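Local coordinates for protein putative thiosugar synthase (PDB 4N6F) that probably acts as a ThiG-like thiosugar synthase, building a 2-thiosugar phosphate from a bound hexose phosphate with sulphur delivered by a sulphur-carrier protein, at residues G18-R23 and D77-G82; F22-L27 and G47-I52; G124-A129 and R151-A156. All coordinates share one frame; numbering follows the deposited sequence.

Contacts 1 and 2 adjoin at one side of the chain's TIM barrel, their centres 8 Å apart, and share Phe-22 and Arg-23. Strands 79-83 and 50-52 are neighbours in the parallel sheet, and probable backbone hydrogen bonds join them where the two contacts touch, Thr-79 N to Asp-49 O (2.9 Å) and Thr-79 O to Phe-51 N (2.8 Å). Contact 3 joins two outer helices and touches neither: its centre lies 22 Å from that of contact 1 and 24 Å from that of contact 2. Bound fructose 6-phosphate is about 8 Å from the Leu-27 side chain, 9 Å from that of Ile-81 and 11 Å from that of Thr-125.

Contact 1. Residues G18-R23 and D77-G82; sequences GAREFR and DFTWIG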
ATOM      1  N   GLY A  18       3.267 -14.912  26.718  1.00 23.41           N
ATOM      2  CA  GLY A  18       3.041 -16.268  27.202  1.00 23.69           C
ATOM      3  C   GLY A  18       2.965 -17.205  26.016  1.00 24.65           C
ATOM      4  O   GLY A  18       3.824 -17.150  25.116  1.00 24.05           O
ATOM      5  N   ALA A  19       1.930 -18.042  25.996  1.00 25.15           N
ATOM      6  CA  ALA A  19       1.656 -18.931  24.852  1.00 26.55           C
ATOM      7  C   ALA A  19       0.968 -18.229  23.667  1.00 27.42           C
ATOM      8  O   ALA A  19       0.770 -18.845  22.629  1.00 27.76           O
ATOM      9  CB  ALA A  19       0.785 -20.108  25.302  1.00 26.78           C
ATOM     10  N   ARG A  20       0.575 -16.965  23.812  1.00 28.70           N
ATOM     11  CA  ARG A  20      -0.261 -16.325  22.782  1.00 28.59           C
ATOM     12  C   ARG A  20       0.588 -15.599  21.741  1.00 27.75           C
ATOM     13  O   ARG A  20       1.366 -14.698  22.074  1.00 26.29           O
ATOM     14  CB  ARG A  20      -1.262 -15.356  23.420  1.00 31.20           C
ATOM     15  CG  ARG A  20      -2.285 -16.000  24.356  1.00 34.18           C
ATOM     16  CD  ARG A  20      -3.109 -17.095  23.680  1.00 37.44           C
ATOM     17  NE  ARG A  20      -3.602 -16.680  22.364  1.00 41.32           N
ATOM     18  CZ  ARG A  20      -4.252 -17.461  21.506  1.00 45.78           C
ATOM     19  NH1 ARG A  20      -4.512 -18.728  21.798  1.00 49.13           N
ATOM     20  NH2 ARG A  20      -4.641 -16.968  20.333  1.00 48.54           N
ATOM     21  N   GLU A  21       0.425 -15.995  20.482  1.00 27.20           N
ATOM     22  CA  GLU A  21       1.142 -15.399  19.366  1.00 28.95           C
ATOM     23  C   GLU A  21       0.257 -14.405  18.612  1.00 27.87           C
ATOM     24  O   GLU A  21      -0.915 -14.685  18.357  1.00 27.75           O
ATOM     25  CB  GLU A  21       1.635 -16.498  18.421  1.00 31.08           C
ATOM     26  CG  GLU A  21       2.681 -17.396  19.068  1.00 36.14           C
ATOM     27  CD  GLU A  21       3.068 -18.594  18.226  1.00 39.00           C
ATOM     28  OE1 GLU A  21       2.200 -19.140  17.519  1.00 46.66           O
ATOM     29  OE2 GLU A  21       4.239 -19.001  18.281  1.00 42.72           O
ATOM     30  N   PHE A  22       0.830 -13.252  18.270  1.00 26.04           N
ATOM     31  CA  PHE A  22       0.180 -12.250  17.427  1.00 26.13           C
ATOM     32  C   PHE A  22       0.820 -12.323  16.057  1.00 26.42           C
ATOM     33  O   PHE A  22       2.000 -11.986  15.919  1.00 24.81           O
ATOM     34  CB  PHE A  22       0.403 -10.830  17.956  1.00 26.45           C
ATOM     35  CG  PHE A  22      -0.246 -10.547  19.285  1.00 28.01           C
ATOM     36  CD1 PHE A  22       0.143 -11.227  20.434  1.00 27.66           C
ATOM     37  CD2 PHE A  22      -1.215  -9.559  19.395  1.00 28.57           C
ATOM     38  CE1 PHE A  22      -0.450 -10.961  21.656  1.00 28.24           C
ATOM     39  CE2 PHE A  22      -1.801  -9.274  20.620  1.00 29.63           C
ATOM     40  CZ  PHE A  22      -1.418  -9.978  21.754  1.00 29.15           C
ATOM     41  N   ARG A  23       0.044 -12.732  15.054  1.00 27.17           N
ATOM     42  CA  ARG A  23       0.527 -12.862  13.681  1.00 29.69           C
ATOM     43  C   ARG A  23      -0.083 -11.851  12.708  1.00 27.86           C
ATOM     44  O   ARG A  23       0.620 -11.303  11.852  1.00 26.64           O
ATOM     45  CB  ARG A  23       0.219 -14.261  13.146  1.00 33.20           C
ATOM     46  CG  ARG A  23       0.943 -15.389  13.856  1.00 37.75           C
ATOM     47  CD  ARG A  23       0.622 -16.728  13.199  1.00 40.49           C
ATOM     48  NE  ARG A  23       1.799 -17.590  13.172  1.00 44.47           N
ATOM     49  CZ  ARG A  23       2.204 -18.360  14.179  1.00 48.17           C
ATOM     50  NH1 ARG A  23       1.528 -18.396  15.322  1.00 48.71           N
ATOM     51  NH2 ARG A  23       3.301 -19.102  14.044  1.00 50.74           N
ATOM     52  N   ASP A  77      -9.796 -19.064  18.061  1.00 40.61           N
ATOM     53  CA  ASP A  77      -8.635 -18.761  17.226  1.00 41.77           C
ATOM     54  C   ASP A  77      -8.011 -17.393  17.552  1.00 37.76           C
ATOM     55  O   ASP A  77      -6.962 -17.066  17.029  1.00 39.19           O
ATOM     56  CB  ASP A  77      -9.010 -18.801  15.737  1.00 46.87           C
ATOM     57  CG  ASP A  77      -9.285 -20.218  15.223  1.00 52.11           C
ATOM     58  OD1 ASP A  77      -9.032 -21.202  15.959  1.00 54.30           O
ATOM     59  OD2 ASP A  77      -9.753 -20.341  14.067  1.00 55.58           O
ATOM     60  N   PHE A  78      -8.659 -16.606  18.408  1.00 32.57           N
ATOM     61  CA  PHE A  78      -8.231 -15.242  18.678  1.00 29.92           C
ATOM     62  C   PHE A  78      -7.558 -15.160  20.035  1.00 28.33           C
ATOM     63  O   PHE A  78      -7.928 -15.882  20.961  1.00 27.98           O
ATOM     64  CB  PHE A  78      -9.431 -14.288  18.661  1.00 28.31           C
ATOM     65  CG  PHE A  78     -10.025 -14.077  17.297  1.00 27.23           C
ATOM     66  CD1 PHE A  78     -10.741 -15.087  16.667  1.00 27.13           C
ATOM     67  CD2 PHE A  78      -9.883 -12.864  16.646  1.00 27.27           C
ATOM     68  CE1 PHE A  78     -11.295 -14.894  15.412  1.00 26.29           C
ATOM     69  CE2 PHE A  78     -10.440 -12.661  15.394  1.00 26.79           C
ATOM     70  CZ  PHE A  78     -11.142 -13.683  14.773  1.00 26.67           C
ATOM     71  N   THR A  79      -6.563 -14.285  20.144  1.00 26.11           N
ATOM     72  CA  THR A  79      -6.087 -13.847  21.450  1.00 25.13           C
ATOM     73  C   THR A  79      -7.027 -12.762  21.954  1.00 24.87           C
ATOM     74  O   THR A  79      -7.278 -11.772  21.252  1.00 24.24           O
ATOM     75  CB  THR A  79      -4.658 -13.288  21.368  1.00 25.28           C
ATOM     76  OG1 THR A  79      -3.780 -14.318  20.914  1.00 24.66           O
ATOM     77  CG2 THR A  79      -4.186 -12.794  22.730  1.00 25.71           C
ATOM     78  N   TRP A  80      -7.548 -12.940  23.163  1.00 24.78           N
ATOM     79  CA  TRP A  80      -8.463 -11.961  23.754  1.00 26.12           C
ATOM     80  C   TRP A  80      -7.682 -10.933  24.543  1.00 25.51           C
ATOM     81  O   TRP A  80      -6.834 -11.283  25.359  1.00 25.01           O
ATOM     82  CB  TRP A  80      -9.479 -12.640  24.695  1.00 28.16           C
ATOM     83  CG  TRP A  80     -10.478 -13.530  24.007  1.00 28.96           C
ATOM     84  CD1 TRP A  80     -10.264 -14.317  22.920  1.00 29.37           C
ATOM     85  CD2 TRP A  80     -11.841 -13.740  24.394  1.00 29.89           C
ATOM     86  NE1 TRP A  80     -11.417 -14.995  22.588  1.00 30.65           N
ATOM     87  CE2 TRP A  80     -12.398 -14.656  23.482  1.00 30.68           C
ATOM     88  CE3 TRP A  80     -12.643 -13.236  25.421  1.00 31.77           C
ATOM     89  CZ2 TRP A  80     -13.725 -15.089  23.566  1.00 32.26           C
ATOM     90  CZ3 TRP A  80     -13.961 -13.665  25.507  1.00 32.89           C
ATOM     91  CH2 TRP A  80     -14.489 -14.581  24.581  1.00 31.89           C
ATOM     92  N   ILE A  81      -7.966  -9.659  24.312  1.00 25.22           N
ATOM     93  CA  ILE A  81      -7.319  -8.618  25.089  1.00 25.64           C
ATOM     94  C   ILE A  81      -8.353  -7.609  25.566  1.00 25.94           C
ATOM     95  O   ILE A  81      -9.306  -7.295  24.857  1.00 26.64           O
ATOM     96  CB  ILE A  81      -6.164  -7.928  24.306  1.00 25.78           C
ATOM     97  CG1 ILE A  81      -6.673  -6.990  23.205  1.00 26.11           C
ATOM     98  CG2 ILE A  81      -5.234  -8.976  23.706  1.00 25.85           C
ATOM     99  CD1 ILE A  81      -5.607  -6.018  22.747  1.00 27.48           C
ATOM    100  N   GLY A  82      -8.166  -7.113  26.778  1.00 26.61           N
ATOM    101  CA  GLY A  82      -9.061  -6.106  27.318  1.00 26.67           C
ATOM    102  C   GLY A  82      -8.691  -4.720  26.861  1.00 27.19           C
ATOM    103  O   GLY A  82      -7.668  -4.513  26.197  1.00 27.08           O
TER
HETATM  104  O   HOH W   1      -3.474 -14.179  18.415  1.00 32.83           O
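Strand 20-22, which pairs antiparallel with strand 15-17, passes the start of strand 79-83 of the TIM barrel almost squarely: the short axes make 86° and approach to 8.4 Å. At this angle the strands do not pair, and their direct bonds come from side chains. Arg-20 and Thr-79 reach toward each other tip to tip. The arginine has CG anti to its own carbonyl carbon, then bends at chi2 (-57°) and chi3 (-46°), presenting the NE side of the guanidinium. Thr-79 OG1 is gripped side-on by two nitrogens, Arg-20 NE at 2.8 Å and Arg-20 NH2 at 2.8 Å; it lies nearly in the guanidinium plane, and both bonds are bent because they share one acceptor. Phe-78 O stands over one guanidinium face, 4.0 Å from Arg-20 CZ. An alanine at Arg-20 would remove both bonds and would probably leave the Thr-79 hydroxyl less firmly oriented and the hairpin less well tied to the barrel. The threonine methyl, anti to the backbone N, touches the arginine chain and also Phe-22, whose CZ is 4.1 Å from Thr-79 CG2, the side chains crossing at about a right angle; Phe-22 CZ also lies 4.4 Å from Ile-81 CG2. A water donates to Glu-21 O at 2.6 Å and is hydrogen-bonded to Thr-79 OG1 at 2.5 Å.

Contact 2. Residues F22-L27 and G47-I52; sequences FRSRIL and GADVFI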
ATOM      1  N   PHE A  22       0.830 -13.252  18.270  1.00 26.04           N
ATOM      2  CA  PHE A  22       0.180 -12.250  17.427  1.00 26.13           C
ATOM      3  C   PHE A  22       0.820 -12.323  16.057  1.00 26.42           C
ATOM      4  O   PHE A  22       2.000 -11.986  15.919  1.00 24.81           O
ATOM      5  CB  PHE A  22       0.403 -10.830  17.956  1.00 26.45           C
ATOM      6  CG  PHE A  22      -0.246 -10.547  19.285  1.00 28.01           C
ATOM      7  CD1 PHE A  22       0.143 -11.227  20.434  1.00 27.66           C
ATOM      8  CD2 PHE A  22      -1.215  -9.559  19.395  1.00 28.57           C
ATOM      9  CE1 PHE A  22      -0.450 -10.961  21.656  1.00 28.24           C
ATOM     10  CE2 PHE A  22      -1.801  -9.274  20.620  1.00 29.63           C
ATOM     11  CZ  PHE A  22      -1.418  -9.978  21.754  1.00 29.15           C
ATOM     12  N   ARG A  23       0.044 -12.732  15.054  1.00 27.17           N
ATOM     13  CA  ARG A  23       0.527 -12.862  13.681  1.00 29.69           C
ATOM     14  C   ARG A  23      -0.083 -11.851  12.708  1.00 27.86           C
ATOM     15  O   ARG A  23       0.620 -11.303  11.852  1.00 26.64           O
ATOM     16  CB  ARG A  23       0.219 -14.261  13.146  1.00 33.20           C
ATOM     17  CG  ARG A  23       0.943 -15.389  13.856  1.00 37.75           C
ATOM     18  CD  ARG A  23       0.622 -16.728  13.199  1.00 40.49           C
ATOM     19  NE  ARG A  23       1.799 -17.590  13.172  1.00 44.47           N
ATOM     20  CZ  ARG A  23       2.204 -18.360  14.179  1.00 48.17           C
ATOM     21  NH1 ARG A  23       1.528 -18.396  15.322  1.00 48.71           N
ATOM     22  NH2 ARG A  23       3.301 -19.102  14.044  1.00 50.74           N
ATOM     23  N   SER A  24      -1.396 -11.653  12.795  1.00 26.01           N
ATOM     24  CA  SER A  24      -2.092 -10.749  11.896  1.00 26.41           C
ATOM     25  C   SER A  24      -1.539  -9.352  12.049  1.00 24.85           C
ATOM     26  O   SER A  24      -1.313  -8.897  13.161  1.00 23.34           O
ATOM     27  CB  SER A  24      -3.588 -10.696  12.194  1.00 27.74           C
ATOM     28  OG  SER A  24      -4.116 -12.003  12.294  1.00 30.57           O
ATOM     29  N   ARG A  25      -1.361  -8.685  10.916  1.00 24.06           N
ATOM     30  CA  ARG A  25      -0.782  -7.358  10.856  1.00 25.06           C
ATOM     31  C   ARG A  25      -1.823  -6.240  10.910  1.00 24.65           C
ATOM     32  O   ARG A  25      -1.470  -5.063  10.871  1.00 24.80           O
ATOM     33  CB  ARG A  25       0.015  -7.237   9.560  1.00 26.22           C
ATOM     34  CG  ARG A  25       1.090  -8.291   9.411  1.00 26.99           C
ATOM     35  CD  ARG A  25       2.173  -8.026  10.431  1.00 27.06           C
ATOM     36  NE  ARG A  25       3.201  -9.054  10.438  1.00 27.40           N
ATOM     37  CZ  ARG A  25       4.437  -8.870  10.893  1.00 27.40           C
ATOM     38  NH1 ARG A  25       4.818  -7.694  11.377  1.00 25.38           N
ATOM     39  NH2 ARG A  25       5.298  -9.872  10.850  1.00 28.98           N
ATOM     40  N   ILE A  26      -3.096  -6.615  10.970  1.00 24.39           N
ATOM     41  CA  ILE A  26      -4.191  -5.677  11.148  1.00 24.56           C
ATOM     42  C   ILE A  26      -4.881  -6.007  12.467  1.00 24.75           C
ATOM     43  O   ILE A  26      -5.315  -7.145  12.673  1.00 23.26           O
ATOM     44  CB  ILE A  26      -5.230  -5.798  10.016  1.00 24.22           C
ATOM     45  CG1 ILE A  26      -4.617  -5.457   8.652  1.00 24.63           C
ATOM     46  CG2 ILE A  26      -6.408  -4.887  10.278  1.00 24.32           C
ATOM     47  CD1 ILE A  26      -4.138  -4.022   8.529  1.00 24.72           C
ATOM     48  N   LEU A  27      -4.952  -5.024  13.360  1.00 24.77           N
ATOM     49  CA  LEU A  27      -5.806  -5.105  14.534  1.00 26.19           C
ATOM     50  C   LEU A  27      -7.040  -4.268  14.234  1.00 26.18           C
ATOM     51  O   LEU A  27      -6.937  -3.216  13.600  1.00 25.63           O
ATOM     52  CB  LEU A  27      -5.099  -4.562  15.777  1.00 27.46           C
ATOM     53  CG  LEU A  27      -3.842  -5.274  16.286  1.00 29.03           C
ATOM     54  CD1 LEU A  27      -3.192  -4.478  17.403  1.00 32.26           C
ATOM     55  CD2 LEU A  27      -4.171  -6.635  16.828  1.00 31.34           C
ATOM     56  N   GLY A  47      -8.555 -10.628   8.424  1.00 27.34           N
ATOM     57  CA  GLY A  47      -7.625 -11.718   8.763  1.00 26.58           C
ATOM     58  C   GLY A  47      -7.085 -11.566  10.176  1.00 26.93           C
ATOM     59  O   GLY A  47      -5.996 -12.045  10.494  1.00 27.60           O
ATOM     60  N   ALA A  48      -7.862 -10.895  11.016  1.00 25.31           N
ATOM     61  CA  ALA A  48      -7.490 -10.587  12.389  1.00 25.92           C
ATOM     62  C   ALA A  48      -7.345 -11.817  13.283  1.00 25.29           C
ATOM     63  O   ALA A  48      -8.057 -12.803  13.114  1.00 25.50           O
ATOM     64  CB  ALA A  48      -8.537  -9.659  12.988  1.00 25.33           C
ATOM     65  N   ASP A  49      -6.442 -11.735  14.256  1.00 25.60           N
ATOM     66  CA  ASP A  49      -6.302 -12.784  15.280  1.00 25.48           C
ATOM     67  C   ASP A  49      -6.317 -12.252  16.714  1.00 24.79           C
ATOM     68  O   ASP A  49      -6.009 -12.986  17.655  1.00 24.88           O
ATOM     69  CB  ASP A  49      -5.038 -13.625  15.026  1.00 26.32           C
ATOM     70  CG  ASP A  49      -3.732 -12.838  15.219  1.00 27.42           C
ATOM     71  OD1 ASP A  49      -3.743 -11.695  15.739  1.00 27.05           O
ATOM     72  OD2 ASP A  49      -2.673 -13.386  14.843  1.00 26.94           O
ATOM     73  N   VAL A  50      -6.684 -10.982  16.882  1.00 24.30           N
ATOM     74  CA  VAL A  50      -6.834 -10.385  18.204  1.00 23.78           C
ATOM     75  C   VAL A  50      -8.293  -9.950  18.375  1.00 23.53           C
ATOM     76  O   VAL A  50      -8.848  -9.290  17.510  1.00 21.89           O
ATOM     77  CB  VAL A  50      -5.898  -9.170  18.380  1.00 23.98           C
ATOM     78  CG1 VAL A  50      -6.229  -8.394  19.646  1.00 24.06           C
ATOM     79  CG2 VAL A  50      -4.447  -9.625  18.416  1.00 24.54           C
ATOM     80  N   PHE A  51      -8.897 -10.323  19.496  1.00 23.97           N
ATOM     81  CA  PHE A  51     -10.277  -9.979  19.797  1.00 24.70           C
ATOM     82  C   PHE A  51     -10.276  -9.006  20.959  1.00 24.57           C
ATOM     83  O   PHE A  51      -9.999  -9.388  22.086  1.00 24.61           O
ATOM     84  CB  PHE A  51     -11.061 -11.251  20.146  1.00 25.52           C
ATOM     85  CG  PHE A  51     -12.484 -11.003  20.560  1.00 25.84           C
ATOM     86  CD1 PHE A  51     -13.348 -10.301  19.738  1.00 26.22           C
ATOM     87  CD2 PHE A  51     -12.965 -11.484  21.776  1.00 27.23           C
ATOM     88  CE1 PHE A  51     -14.663 -10.067  20.118  1.00 26.74           C
ATOM     89  CE2 PHE A  51     -14.279 -11.248  22.166  1.00 27.48           C
ATOM     90  CZ  PHE A  51     -15.131 -10.539  21.329  1.00 26.61           C
ATOM     91  N   ILE A  52     -10.577  -7.755  20.690  1.00 25.92           N
ATOM     92  CA  ILE A  52     -10.539  -6.746  21.709  1.00 27.26           C
ATOM     93  C   ILE A  52     -11.889  -6.726  22.373  1.00 30.03           C
ATOM     94  O   ILE A  52     -12.854  -6.418  21.774  1.00 30.64           O
ATOM     95  CB  ILE A  52     -10.185  -5.374  21.147  1.00 27.46           C
ATOM     96  CG1 ILE A  52      -8.756  -5.340  20.656  1.00 27.59           C
ATOM     97  CG2 ILE A  52     -10.363  -4.319  22.200  1.00 28.30           C
ATOM     98  CD1 ILE A  52      -8.504  -4.308  19.621  1.00 28.33           C
TER
HETATM   99  O   HOH W   2      -2.680  -9.179  15.519  1.00 27.40           O
HETATM  100  O   HOH W   3      -5.464  -8.886  14.693  1.00 23.07           O
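Direct hydrogen bonds gather on Asp-49 and Ser-24. Asp-49 holds CG in the crowded position between its backbone N and carbonyl carbon (chi1 67°), and from there OD2 receives two successive amides. Arg-23 N, at 2.8 Å from Asp-49 OD2, uses the syn lone pair; Ser-24 N, at 3.0 Å from the same oxygen, comes from 55° above the carboxylate plane. The Ser-24 hydroxyl donates as well, its OG 2.6 Å from Gly-47 O and in the carbonyl plane, on a lone pair. Gly-47, with positive phi, ends the preceding helix in a Schellman motif, so this bond ties a helix terminus to the loop leading into strand 26-28. In the TIM barrel, strands 26-28 and 50-52 are first and second along the chain and outermost in the sheet order; waters bridge residues at their approaches. One water is hydrogen-bonded to Ile-26 O and accepts from Asp-49 N at 3.0 Å; another lies within hydrogen-bonding distance of both Ser-24 O and Asp-49 OD1. Apolar contact centres on Val-50. Its CG2, anti to the carbonyl carbon, meets Phe-22 CD2 obliquely at 3.4 Å, while Leu-27 CD2 presses on Val-50 CG2, also at 3.4 Å, a tight contact.

Contact 3. Residues G124-A129 and R151-A156; sequences GTVEAA and RALEEA
The segments 124-129 and 151-156 are both helical and run side by side in the same direction: their short axes differ by 6° and approach to 10.1 Å. The nearest alpha carbons, Val-126 CA and Leu-153 CA, are 6.4 Å apart, which sets these two residues level with each other. Helical bonds such as Ala-129 N to Thr-125 O and Ala-156 N to Ala-152 O run within each segment. The side-chain contacts between the two segments are apolar; farther along, Arg-133 NE of helix 122-134 is hydrogen-bonded to Ala-156 O.

Helices 122-134 and 147-156 are consecutive outer helices of the TIM barrel, linked along the chain by strand 138-143, and the contact spans the seam above that strand. Pro-141 of the strand touches both Thr-125 and Leu-153, while Leu-139 meets Ala-129 and Ile-143 meets Leu-153.

Leu-153 does most of the reaching. Its CG is anti to the carbonyl carbon (chi1 -71°) and CD1 is anti to CA (chi2 171°), which leaves the CD2 branch to meet the facing helix. That methyl sits 3.5 Å from Ala-129 CB, tighter than usual, and 4.0 Å from Val-126 CA, so it bears on backbone as well as side chain. Val-126 crosses the leucine obliquely, with its CG2 at 4.2 Å from Leu-153 CD2. The other valine branch, CG1, is anti to the backbone N and meets the short Ala-152 side chain, with Val-126 CG1 4.4 Å from Ala-152 CB. The Thr-125 hydroxyl OG1 is hydrogen-bonded to Asp-121 O, just before the helix begins.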
ATOM      1  N   GLY A 124       0.226  10.649  31.869  1.00 32.02           N
ATOM      2  CA  GLY A 124      -0.758   9.799  32.546  1.00 31.05           C
ATOM      3  C   GLY A 124      -0.696   8.340  32.099  1.00 30.27           C
ATOM      4  O   GLY A 124      -0.882   7.431  32.905  1.00 28.06           O
ATOM      5  N   THR A 125      -0.432   8.120  30.811  1.00 29.96           N
ATOM      6  CA  THR A 125      -0.295   6.759  30.269  1.00 29.59           C
ATOM      7  C   THR A 125       0.904   6.048  30.891  1.00 27.86           C
ATOM      8  O   THR A 125       0.822   4.875  31.251  1.00 27.62           O
ATOM      9  CB  THR A 125      -0.143   6.795  28.731  1.00 29.16           C
ATOM     10  OG1 THR A 125      -1.337   7.327  28.165  1.00 28.52           O
ATOM     11  CG2 THR A 125       0.120   5.400  28.148  1.00 28.84           C
ATOM     12  N   VAL A 126       2.013   6.768  31.005  1.00 28.58           N
ATOM     13  CA  VAL A 126       3.228   6.244  31.630  1.00 29.80           C
ATOM     14  C   VAL A 126       2.996   5.880  33.097  1.00 30.46           C
ATOM     15  O   VAL A 126       3.410   4.808  33.549  1.00 29.32           O
ATOM     16  CB  VAL A 126       4.389   7.260  31.554  1.00 30.32           C
ATOM     17  CG1 VAL A 126       5.552   6.838  32.445  1.00 30.54           C
ATOM     18  CG2 VAL A 126       4.872   7.413  30.124  1.00 30.83           C
ATOM     19  N   GLU A 127       2.360   6.783  33.843  1.00 31.42           N
ATOM     20  CA  GLU A 127       2.028   6.512  35.251  1.00 32.67           C
ATOM     21  C   GLU A 127       1.149   5.275  35.380  1.00 29.61           C
ATOM     22  O   GLU A 127       1.423   4.393  36.189  1.00 28.55           O
ATOM     23  CB  GLU A 127       1.298   7.703  35.883  1.00 36.90           C
ATOM     24  CG  GLU A 127       2.144   8.951  36.090  1.00 42.05           C
ATOM     25  CD  GLU A 127       1.294  10.182  36.393  1.00 47.77           C
ATOM     26  OE1 GLU A 127       0.223  10.038  37.036  1.00 50.62           O
ATOM     27  OE2 GLU A 127       1.691  11.295  35.978  1.00 52.20           O
ATOM     28  N   ALA A 128       0.091   5.213  34.576  1.00 28.72           N
ATOM     29  CA  ALA A 128      -0.808   4.050  34.581  1.00 29.53           C
ATOM     30  C   ALA A 128      -0.046   2.773  34.216  1.00 29.05           C
ATOM     31  O   ALA A 128      -0.229   1.723  34.845  1.00 29.14           O
ATOM     32  CB  ALA A 128      -1.971   4.268  33.624  1.00 29.43           C
ATOM     33  N   ALA A 129       0.836   2.872  33.224  1.00 29.25           N
ATOM     34  CA  ALA A 129       1.597   1.701  32.773  1.00 30.35           C
ATOM     35  C   ALA A 129       2.456   1.128  33.888  1.00 29.85           C
ATOM     36  O   ALA A 129       2.412  -0.071  34.155  1.00 29.90           O
ATOM     37  CB  ALA A 129       2.449   2.050  31.557  1.00 30.94           C
ATOM     38  N   ARG A 151      10.577   5.331  25.480  1.00 27.85           N
ATOM     39  CA  ARG A 151      11.641   4.707  26.256  1.00 29.29           C
ATOM     40  C   ARG A 151      11.235   4.351  27.684  1.00 27.65           C
ATOM     41  O   ARG A 151      11.616   3.295  28.199  1.00 28.25           O
ATOM     42  CB  ARG A 151      12.884   5.601  26.273  1.00 31.52           C
ATOM     43  CG  ARG A 151      13.559   5.709  24.921  1.00 33.83           C
ATOM     44  CD  ARG A 151      14.828   6.545  25.011  1.00 37.67           C
ATOM     45  NE  ARG A 151      15.615   6.475  23.780  1.00 39.64           N
ATOM     46  CZ  ARG A 151      16.579   7.332  23.447  1.00 46.20           C
ATOM     47  NH1 ARG A 151      16.883   8.359  24.239  1.00 49.39           N
ATOM     48  NH2 ARG A 151      17.226   7.184  22.301  1.00 46.01           N
ATOM     49  N   ALA A 152      10.491   5.229  28.341  1.00 26.48           N
ATOM     50  CA  ALA A 152       9.994   4.915  29.675  1.00 25.12           C
ATOM     51  C   ALA A 152       9.063   3.700  29.601  1.00 25.05           C
ATOM     52  O   ALA A 152       9.070   2.847  30.491  1.00 26.83           O
ATOM     53  CB  ALA A 152       9.265   6.117  30.259  1.00 26.45           C
ATOM     54  N   LEU A 153       8.267   3.616  28.535  1.00 24.00           N
ATOM     55  CA  LEU A 153       7.331   2.495  28.386  1.00 24.45           C
ATOM     56  C   LEU A 153       8.043   1.184  28.089  1.00 23.52           C
ATOM     57  O   LEU A 153       7.658   0.135  28.606  1.00 22.93           O
ATOM     58  CB  LEU A 153       6.241   2.806  27.349  1.00 23.67           C
ATOM     59  CG  LEU A 153       5.252   3.863  27.847  1.00 24.28           C
ATOM     60  CD1 LEU A 153       4.328   4.306  26.727  1.00 24.71           C
ATOM     61  CD2 LEU A 153       4.447   3.395  29.056  1.00 24.65           C
ATOM     62  N   GLU A 154       9.105   1.238  27.293  1.00 24.01           N
ATOM     63  CA  GLU A 154       9.924   0.049  27.081  1.00 24.83           C
ATOM     64  C   GLU A 154      10.596  -0.376  28.385  1.00 25.41           C
ATOM     65  O   GLU A 154      10.611  -1.548  28.723  1.00 26.46           O
ATOM     66  CB  GLU A 154      10.972   0.264  25.983  1.00 24.77           C
ATOM     67  CG  GLU A 154      11.941  -0.912  25.863  1.00 24.78           C
ATOM     68  CD  GLU A 154      12.832  -0.873  24.626  1.00 25.18           C
ATOM     69  OE1 GLU A 154      12.908   0.170  23.936  1.00 24.28           O
ATOM     70  OE2 GLU A 154      13.465  -1.911  24.337  1.00 25.64           O
ATOM     71  N   GLU A 155      11.150   0.574  29.122  1.00 27.40           N
ATOM     72  CA  GLU A 155      11.800   0.247  30.390  1.00 29.59           C
ATOM     73  C   GLU A 155      10.836  -0.392  31.385  1.00 27.34           C
ATOM     74  O   GLU A 155      11.196  -1.351  32.074  1.00 26.65           O
ATOM     75  CB  GLU A 155      12.438   1.494  31.010  1.00 34.62           C
ATOM     76  CG  GLU A 155      13.290   1.196  32.237  1.00 39.14           C
ATOM     77  CD  GLU A 155      13.958   2.433  32.804  1.00 43.48           C
ATOM     78  OE1 GLU A 155      13.239   3.363  33.228  1.00 46.77           O
ATOM     79  OE2 GLU A 155      15.205   2.472  32.827  1.00 50.09           O
ATOM     80  N   ALA A 156       9.611   0.126  31.451  1.00 25.68           N
ATOM     81  CA  ALA A 156       8.570  -0.467  32.311  1.00 26.22           C
ATOM     82  C   ALA A 156       8.172  -1.886  31.898  1.00 25.51           C
ATOM     83  O   ALA A 156       7.583  -2.619  32.684  1.00 27.38           O
ATOM     84  CB  ALA A 156       7.338   0.429  32.355  1.00 25.42           C
TER